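Local coordinates for protein uncharacterized conserved (Bdellovibrio bacteriovorus, PDB 7O21) that probably trims cell-wall peptidoglycan as an LD-carboxypeptidase of the YkuD family, an editing activity linked to the curved shape of this predatory bacterium, at residues P172-D177 with Y253-N258; T215-G220 with Y291-E296; D259-K264 with I282-S287. All blocks are in the same frame, centred on the assembly; numbering follows the deposited sequence. Where two conformers were deposited one is given.

Interaction 1 (P172-D177 with Y253-N258)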
# COMPACT_ATOMS: atom_id res chain seq x y z
N PRO A 172 -15.71 -0.31 2.58
CA PRO A 172 -15.67 0.65 1.47
C PRO A 172 -16.20 2.01 1.88
O PRO A 172 -17.12 2.13 2.70
CB PRO A 172 -16.61 0.04 0.42
CG PRO A 172 -16.73 -1.41 0.78
CD PRO A 172 -16.59 -1.46 2.29
N ILE A 173 -15.62 3.05 1.28
CA ILE A 173 -16.22 4.37 1.26
C ILE A 173 -16.35 4.79 -0.20
O ILE A 173 -15.36 4.80 -0.94
CB ILE A 173 -15.45 5.39 2.12
CG1 ILE A 173 -16.16 6.73 2.09
CG2 ILE A 173 -13.97 5.51 1.69
CD1 ILE A 173 -15.70 7.69 3.19
N LEU A 174 -17.58 5.04 -0.63
CA LEU A 174 -17.88 5.43 -2.00
C LEU A 174 -18.11 6.93 -1.99
O LEU A 174 -19.01 7.41 -1.30
CB LEU A 174 -19.14 4.72 -2.48
CG LEU A 174 -19.13 3.19 -2.42
CD1 LEU A 174 -20.43 2.61 -3.01
CD2 LEU A 174 -17.91 2.61 -3.11
N ILE A 175 -17.29 7.66 -2.72
CA ILE A 175 -17.28 9.12 -2.68
C ILE A 175 -17.72 9.59 -4.06
O ILE A 175 -16.94 9.56 -5.02
CB ILE A 175 -15.91 9.68 -2.29
CG1 ILE A 175 -15.48 9.13 -0.90
CG2 ILE A 175 -15.94 11.22 -2.28
CD1 ILE A 175 -14.04 9.46 -0.50
N PHE A 176 -18.98 10.00 -4.19
CA PHE A 176 -19.58 10.26 -5.50
C PHE A 176 -20.08 11.70 -5.54
O PHE A 176 -20.73 12.16 -4.60
CB PHE A 176 -20.75 9.30 -5.75
CG PHE A 176 -20.35 7.83 -5.85
CD1 PHE A 176 -19.05 7.46 -6.19
CD2 PHE A 176 -21.28 6.84 -5.62
CE1 PHE A 176 -18.70 6.11 -6.31
CE2 PHE A 176 -20.94 5.48 -5.73
CZ PHE A 176 -19.64 5.12 -6.07
N ASP A 177 -19.78 12.40 -6.64
CA ASP A 177 -20.28 13.76 -6.83
C ASP A 177 -21.80 13.76 -6.86
O ASP A 177 -22.45 14.67 -6.33
CB ASP A 177 -19.76 14.36 -8.14
CG ASP A 177 -18.27 14.68 -8.10
OD1 ASP A 177 -17.60 14.37 -7.10
OD2 ASP A 177 -17.76 15.25 -9.09
N TYR A 253 -18.98 -8.15 -3.51
CA TYR A 253 -19.22 -6.72 -3.62
C TYR A 253 -19.30 -6.39 -5.10
O TYR A 253 -18.50 -6.87 -5.90
CB TYR A 253 -18.04 -5.88 -3.09
CG TYR A 253 -17.80 -5.73 -1.60
CD1 TYR A 253 -18.61 -4.94 -0.79
CD2 TYR A 253 -16.68 -6.31 -1.03
CE1 TYR A 253 -18.33 -4.79 0.58
CE2 TYR A 253 -16.40 -6.17 0.31
CZ TYR A 253 -17.21 -5.40 1.10
OH TYR A 253 -16.89 -5.30 2.44
N ILE A 254 -20.26 -5.54 -5.46
CA ILE A 254 -20.36 -5.02 -6.83
C ILE A 254 -20.67 -3.54 -6.73
O ILE A 254 -21.71 -3.15 -6.17
CB ILE A 254 -21.44 -5.73 -7.66
CG1 ILE A 254 -21.22 -7.24 -7.63
CG2 ILE A 254 -21.42 -5.19 -9.11
CD1 ILE A 254 -22.32 -8.05 -8.34
N VAL A 255 -19.77 -2.71 -7.26
CA VAL A 255 -19.98 -1.27 -7.36
C VAL A 255 -19.77 -0.87 -8.82
O VAL A 255 -18.75 -1.23 -9.43
CB VAL A 255 -19.01 -0.49 -6.46
CG1 VAL A 255 -19.26 1.01 -6.57
CG2 VAL A 255 -19.21 -0.92 -5.02
N GLN A 256 -20.72 -0.11 -9.37
CA GLN A 256 -20.62 0.37 -10.74
C GLN A 256 -20.97 1.85 -10.73
O GLN A 256 -22.11 2.21 -10.45
CB GLN A 256 -21.57 -0.40 -11.66
CG GLN A 256 -21.14 -0.38 -13.12
CD GLN A 256 -21.35 0.97 -13.78
OE1 GLN A 256 -20.39 1.67 -14.14
NE2 GLN A 256 -22.61 1.34 -13.95
N HIS A 257 -19.99 2.69 -11.03
CA HIS A 257 -20.18 4.13 -11.00
C HIS A 257 -19.39 4.77 -12.14
O HIS A 257 -18.22 4.45 -12.34
CB HIS A 257 -19.75 4.70 -9.64
CG HIS A 257 -19.95 6.17 -9.52
ND1 HIS A 257 -18.91 7.07 -9.57
CD2 HIS A 257 -21.08 6.90 -9.37
CE1 HIS A 257 -19.38 8.30 -9.43
NE2 HIS A 257 -20.70 8.22 -9.32
N ASN A 258 -20.04 5.68 -12.89
CA ASN A 258 -19.40 6.36 -14.03
C ASN A 258 -18.87 5.28 -14.98
O ASN A 258 -19.63 4.40 -15.39
CB ASN A 258 -18.36 7.37 -13.56
CG ASN A 258 -18.98 8.65 -13.01
OD1 ASN A 258 -20.13 8.95 -13.30
ND2 ASN A 258 -18.20 9.39 -12.23

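Interaction 2 (T215-G220 with Y291-E296). With EDO (1,2-ethanediol), chain L.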
# COMPACT_ATOMS: atom_id res chain seq x y z
N THR A 215 -12.46 -12.29 -24.14
CA THR A 215 -13.33 -11.16 -24.46
C THR A 215 -13.59 -10.28 -23.25
O THR A 215 -14.06 -9.15 -23.41
CB THR A 215 -14.68 -11.61 -25.05
OG1 THR A 215 -15.43 -12.35 -24.09
CG2 THR A 215 -14.49 -12.43 -26.34
N PHE A 216 -13.31 -10.78 -22.05
CA PHE A 216 -13.57 -10.00 -20.84
C PHE A 216 -12.44 -9.04 -20.48
O PHE A 216 -12.60 -8.27 -19.53
CB PHE A 216 -13.82 -10.95 -19.66
CG PHE A 216 -15.11 -11.68 -19.74
CD1 PHE A 216 -16.28 -11.12 -19.24
CD2 PHE A 216 -15.18 -12.95 -20.32
CE1 PHE A 216 -17.48 -11.80 -19.32
CE2 PHE A 216 -16.38 -13.63 -20.39
CZ PHE A 216 -17.53 -13.06 -19.90
N TYR A 217 -11.32 -9.06 -21.21
CA TYR A 217 -10.10 -8.37 -20.82
C TYR A 217 -9.76 -7.26 -21.80
O TYR A 217 -9.83 -7.45 -23.02
CB TYR A 217 -8.92 -9.34 -20.67
CG TYR A 217 -9.11 -10.21 -19.45
CD1 TYR A 217 -9.94 -11.31 -19.49
CD2 TYR A 217 -8.51 -9.87 -18.25
CE1 TYR A 217 -10.15 -12.09 -18.36
CE2 TYR A 217 -8.72 -10.64 -17.12
CZ TYR A 217 -9.53 -11.75 -17.19
OH TYR A 217 -9.76 -12.50 -16.06
N ASP A 218 -9.38 -6.10 -21.26
CA ASP A 218 -8.86 -5.01 -22.08
C ASP A 218 -7.45 -5.33 -22.53
O ASP A 218 -6.66 -5.94 -21.80
CB ASP A 218 -8.85 -3.73 -21.25
CG ASP A 218 -8.50 -2.51 -22.09
OD1 ASP A 218 -9.42 -1.95 -22.71
OD2 ASP A 218 -7.31 -2.13 -22.14
N GLU A 219 -7.10 -4.90 -23.75
CA GLU A 219 -5.75 -5.17 -24.23
C GLU A 219 -4.68 -4.46 -23.41
O GLU A 219 -3.52 -4.87 -23.44
CB GLU A 219 -5.64 -4.87 -25.73
CG GLU A 219 -6.26 -5.97 -26.58
CD GLU A 219 -5.64 -6.07 -27.96
OE1 GLU A 219 -5.05 -7.13 -28.26
OE2 GLU A 219 -5.75 -5.11 -28.75
N GLY A 220 -5.04 -3.42 -22.66
CA GLY A 220 -4.09 -2.78 -21.76
C GLY A 220 -4.10 -3.33 -20.35
O GLY A 220 -3.60 -2.68 -19.42
N TYR A 291 -18.30 -4.44 -20.32
CA TYR A 291 -17.16 -4.04 -19.51
C TYR A 291 -15.95 -4.87 -19.91
O TYR A 291 -16.08 -6.02 -20.31
CB TYR A 291 -17.44 -4.25 -18.00
CG TYR A 291 -18.43 -3.26 -17.49
CD1 TYR A 291 -19.79 -3.52 -17.56
CD2 TYR A 291 -18.02 -2.03 -16.99
CE1 TYR A 291 -20.72 -2.61 -17.11
CE2 TYR A 291 -18.94 -1.11 -16.55
CZ TYR A 291 -20.29 -1.41 -16.62
OH TYR A 291 -21.21 -0.48 -16.18
N LYS A 292 -14.77 -4.27 -19.78
CA LYS A 292 -13.51 -4.99 -19.97
C LYS A 292 -12.61 -4.81 -18.76
O LYS A 292 -12.42 -3.68 -18.27
CB LYS A 292 -12.79 -4.57 -21.26
CG LYS A 292 -13.61 -4.90 -22.49
CD LYS A 292 -12.74 -5.27 -23.67
CE LYS A 292 -13.61 -5.71 -24.84
NZ LYS A 292 -13.30 -7.12 -25.25
N ILE A 293 -12.05 -5.93 -18.29
CA ILE A 293 -11.18 -5.94 -17.13
C ILE A 293 -9.84 -5.30 -17.46
O ILE A 293 -9.17 -5.66 -18.44
CB ILE A 293 -11.00 -7.39 -16.64
CG1 ILE A 293 -12.35 -7.99 -16.20
CG2 ILE A 293 -9.99 -7.46 -15.53
CD1 ILE A 293 -12.28 -9.50 -15.96
N ILE A 294 -9.45 -4.31 -16.65
CA ILE A 294 -8.17 -3.62 -16.80
C ILE A 294 -7.15 -4.06 -15.76
O ILE A 294 -5.94 -3.91 -15.97
CB ILE A 294 -8.34 -2.09 -16.77
CG1 ILE A 294 -9.02 -1.63 -15.48
CG2 ILE A 294 -9.14 -1.65 -17.99
CD1 ILE A 294 -8.74 -0.17 -15.16
N ARG A 295 -7.60 -4.56 -14.61
CA ARG A 295 -6.70 -5.01 -13.56
C ARG A 295 -7.39 -6.14 -12.80
O ARG A 295 -8.61 -6.13 -12.66
CB ARG A 295 -6.37 -3.90 -12.56
CG ARG A 295 -5.90 -2.55 -13.13
CD ARG A 295 -4.43 -2.60 -13.55
NE ARG A 295 -3.93 -1.30 -14.00
CZ ARG A 295 -3.90 -0.89 -15.27
NH1 ARG A 295 -3.42 0.31 -15.56
NH2 ARG A 295 -4.37 -1.66 -16.24
N GLU A 296 -6.62 -7.12 -12.34
CA GLU A 296 -7.17 -8.23 -11.57
C GLU A 296 -6.16 -8.60 -10.51
O GLU A 296 -5.00 -8.91 -10.83
CB GLU A 296 -7.46 -9.42 -12.50
CG GLU A 296 -8.09 -10.62 -11.80
CD GLU A 296 -8.61 -11.66 -12.76
OE1 GLU A 296 -8.81 -11.32 -13.94
OE2 GLU A 296 -8.84 -12.83 -12.35
C1 EDO L . -12.60 0.98 -22.15
O1 EDO L . -11.33 1.61 -22.37
C2 EDO L . -12.39 -0.46 -21.68
O2 EDO L . -11.94 -1.28 -22.76
O HOH W 1 -16.40 -7.69 -22.50
O HOH W 2 -8.99 -14.93 -14.01
O HOH W 3 -10.63 -7.64 -25.44
O HOH W 4 -3.33 0.40 -18.64

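Interaction 3 (D259-K264 with I282-S287)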
# COMPACT_ATOMS: atom_id res chain seq x y z
N ASP A 259 -17.60 5.31 -15.33
CA ASP A 259 -17.03 4.33 -16.25
C ASP A 259 -16.56 3.06 -15.55
O ASP A 259 -16.12 2.13 -16.24
CB ASP A 259 -15.85 4.97 -16.99
CG ASP A 259 -14.79 5.55 -16.03
OD1 ASP A 259 -15.15 6.09 -14.94
OD2 ASP A 259 -13.59 5.48 -16.37
N GLN A 260 -16.65 2.98 -14.23
CA GLN A 260 -15.92 1.98 -13.44
C GLN A 260 -16.82 0.86 -12.94
O GLN A 260 -18.00 1.07 -12.61
CB GLN A 260 -15.29 2.67 -12.22
CG GLN A 260 -14.18 3.63 -12.58
CD GLN A 260 -13.70 4.42 -11.40
OE1 GLN A 260 -14.16 4.23 -10.26
NE2 GLN A 260 -12.78 5.35 -11.65
N LEU A 261 -16.25 -0.34 -12.89
CA LEU A 261 -16.87 -1.50 -12.25
C LEU A 261 -15.83 -2.14 -11.35
O LEU A 261 -14.71 -2.40 -11.78
CB LEU A 261 -17.33 -2.53 -13.29
CG LEU A 261 -17.86 -3.88 -12.77
CD1 LEU A 261 -19.14 -3.70 -11.98
CD2 LEU A 261 -18.08 -4.86 -13.91
N LEU A 262 -16.21 -2.36 -10.08
CA LEU A 262 -15.35 -3.03 -9.11
C LEU A 262 -16.12 -4.21 -8.56
O LEU A 262 -17.26 -4.06 -8.10
CB LEU A 262 -14.97 -2.06 -7.98
CG LEU A 262 -13.90 -2.42 -6.95
CD1 LEU A 262 -14.40 -3.44 -5.94
CD2 LEU A 262 -12.61 -2.86 -7.57
N VAL A 263 -15.50 -5.39 -8.61
CA VAL A 263 -16.07 -6.62 -8.05
C VAL A 263 -15.03 -7.21 -7.11
O VAL A 263 -13.86 -7.34 -7.48
CB VAL A 263 -16.42 -7.62 -9.16
CG1 VAL A 263 -16.97 -8.90 -8.58
CG2 VAL A 263 -17.46 -7.01 -10.11
N LYS A 264 -15.44 -7.53 -5.88
CA LYS A 264 -14.52 -8.16 -4.92
C LYS A 264 -15.21 -9.37 -4.31
O LYS A 264 -16.38 -9.29 -3.91
CB LYS A 264 -14.11 -7.16 -3.83
CG LYS A 264 -13.14 -7.72 -2.80
CD LYS A 264 -12.82 -6.65 -1.77
CE LYS A 264 -11.85 -7.13 -0.70
NZ LYS A 264 -11.41 -5.98 0.18
N ILE A 282 -11.53 -7.39 -9.04
CA ILE A 282 -11.55 -7.14 -10.47
C ILE A 282 -11.89 -5.66 -10.69
O ILE A 282 -12.85 -5.15 -10.11
CB ILE A 282 -12.62 -8.02 -11.13
CG1 ILE A 282 -12.36 -9.50 -10.80
CG2 ILE A 282 -12.69 -7.77 -12.64
CD1 ILE A 282 -13.54 -10.40 -11.08
N TYR A 283 -11.09 -4.99 -11.50
CA TYR A 283 -11.30 -3.60 -11.88
C TYR A 283 -11.61 -3.59 -13.36
O TYR A 283 -10.82 -4.13 -14.16
CB TYR A 283 -10.03 -2.78 -11.65
CG TYR A 283 -9.53 -2.73 -10.23
CD1 TYR A 283 -8.86 -3.81 -9.66
CD2 TYR A 283 -9.70 -1.58 -9.46
CE1 TYR A 283 -8.39 -3.75 -8.36
CE2 TYR A 283 -9.24 -1.52 -8.16
CZ TYR A 283 -8.59 -2.60 -7.62
OH TYR A 283 -8.11 -2.54 -6.32
N ALA A 284 -12.75 -3.01 -13.75
CA ALA A 284 -13.16 -3.01 -15.15
C ALA A 284 -13.66 -1.63 -15.53
O ALA A 284 -14.03 -0.82 -14.68
CB ALA A 284 -14.21 -4.09 -15.45
N LEU A 285 -13.64 -1.36 -16.84
CA LEU A 285 -14.14 -0.11 -17.39
C LEU A 285 -15.16 -0.41 -18.47
O LEU A 285 -15.06 -1.42 -19.17
CB LEU A 285 -13.01 0.76 -17.98
CG LEU A 285 -11.96 1.27 -16.99
CD1 LEU A 285 -10.82 1.96 -17.74
CD2 LEU A 285 -12.59 2.20 -15.93
N LYS A 286 -16.13 0.51 -18.61
CA LYS A 286 -17.13 0.38 -19.67
C LYS A 286 -16.47 0.26 -21.03
O LYS A 286 -15.49 0.95 -21.34
CB LYS A 286 -18.02 1.63 -19.68
CG LYS A 286 -19.07 1.64 -18.61
CD LYS A 286 -20.12 2.73 -18.90
CE LYS A 286 -21.26 2.69 -17.89
NZ LYS A 286 -22.27 1.65 -18.25
N SER A 287 -17.03 -0.62 -21.85
CA SER A 287 -16.64 -0.84 -23.23
C SER A 287 -17.92 -1.06 -24.00
O SER A 287 -18.54 -2.13 -23.88
CB SER A 287 -15.75 -2.08 -23.35
OG SER A 287 -15.33 -2.27 -24.69

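Interaction 1 (P172-D177 with Y253-N258)
The phenyl ring of Phe176 lies flat on the imidazole of His257, a face-to-face stack in which the ring centroids are 3.6 Å apart and the planes differ by 10°. It is one end of an interface between two sheets: strand 172-176 belongs to the YkuD catalytic domain, strand 253-257 to the NTF2-like domain. The two strands run in nearly the same direction, but their axes come no closer than 10.2 Å, so side chains alone bridge the gap. The two aromatic side chains come from opposite strands and slide past each other. Phe176 CD1 sits over the centre of the imidazole, 3.4 Å from His257 CE1, while His257 CG lies toward the rim of the phenyl. His257 CG stands anti to the backbone N (chi1 -178°), and the imidazole beyond it lies against the phenyl. Each ring is also backed on its second face from within its own segment, the phenyl by Leu174 CB and the imidazole by Asn258 CG.

At the far end, in one of two modelled conformers, Tyr253 OH is hydrogen-bonded to Ser40 N, and Pro172 CG meets the tyrosine ring obliquely, 3.7 Å from Tyr253 CE1. Between the two ends, Leu30 of strand 30-32 and Ile92 of strand 91-99 touch both Leu174 and Val255 and add to the apolar cluster. Leu174 and Val255 meet tip to tip, with Leu174 CD2 4.0 Å from Val255 CG1. That same valine methyl lies at the edge of the Phe176 ring, near its plane, 4.2 Å from Phe176 CZ.

Interaction 2 (T215-G220 with Y291-E296)
Tyr217 points its hydroxyl at the carboxylate of Glu296 and lays one ring face against Ile293; Tyr217 and Ile293 also form a parallel beta bridge. The bridge joins the short, weakly bonded strand around 217-218 to strand 290-300 of the NTF2-like domain. Two backbone bonds make it: Ile293 N to Phe216 O at 2.7 Å, and Asp218 N to Ile293 O at 2.9 Å.

Tyr217 OH donates to Glu296 OE1 over 2.6 Å, using the syn lone pair of that oxygen. Ring and carboxylate are nearly coplanar, with OE1 at the ring edge. Trp201 NE1 also bonds the hydroxyl, and a water links it to Glu296 OE2, which forms a salt bridge with Lys280. This buried carboxylate is therefore held through both oxygens, and the lysine would be expected to favour its charged form. Ile293 CD1 makes a CH-pi contact over the Tyr217 ring, 4.0 Å from its centroid.

The side chain of Lys292, bent at chi2 and chi4, brings NZ to Thr215 O, to which Lys292 NZ donates over 2.8 Å. A water accepts from this nitrogen and donates to Tyr217 O, while another donates to both Thr215 O and Tyr291 O.

Where the chain turns its corner, Asp218 forms an Asx turn: OD2 takes the N-H of Gly220 from above the carboxylate plane, and OD1 accepts from a bound ethanediol, probably a crystallisation additive. At the classic bulge of Ile294 and Arg295 opposite Tyr283, Arg295 NH2 donates to Ile294 O at 2.8 Å and, only weakly, to Gly220 O at 3.4 Å.

Interaction 3 (D259-K264 with I282-S287)
Leu261 and Ala284 exchange a pair of backbone hydrogen bonds, Leu261 N to Ala284 O at 2.9 Å and Ala284 N to Leu261 O at 2.8 Å. Val263 and Ile282 do the same, with Ile282 N 2.8 Å from Val263 O. A fifth bond, Lys286 N to Asp259 O at 2.9 Å, extends the ladder almost to the end of strand 275-287. This is the antiparallel hairpin of strands 260-270 and 275-287, with Gln260-Leu285 and Leu262-Tyr283 as its non-hydrogen-bonded pairs.

On the face bearing those two pairs, Leu262 has CG anti to the backbone N (chi1 -170°) and chi2 at -75°, which puts CD2 over the ring of Tyr283 in a CH-pi contact, 3.8 Å from the centroid. The tyrosine hydroxyl itself is bonded to Glu297. Nearer the open end, Leu285 CD2 lies alongside both Gln260 CG and the Asp259 carboxylate, 3.5 Å from Asp259 OD2. The other face is apolar, with Leu261 CB 4.1 Å from Ala284 CB and Val263 packed beside Ile282.

Helix 184-206 lies against this second face through Leu194, Phe197, Val198 and Trp201, while helix 121-126 brings Leu121, Phe122 and Arg125 to the Tyr283 and Leu285 side. Within the sheet, strand 246-257 flanks 260-270 and strand 290-300 flanks 275-287.

How the interactions relate
From the N terminus, the chain builds most of the catalytic domain before strand 172-176, the first segment of interaction 1, then runs through helix 184-206 into 215-220. When it reaches 253-258, interaction 1 closes a loop of 75 residues and ties the two domains together. Interaction 2 opens inside that loop and closes only at 291-296, so the two cross. Interaction 3, a local hairpin with 17 residues between its segments, starts just after interaction 1 has closed and is nested within interaction 2. Val255 O probably bonds Leu262 N, and Ile294 N probably bonds Tyr283 O, linking all three contacts through one antiparallel sheet.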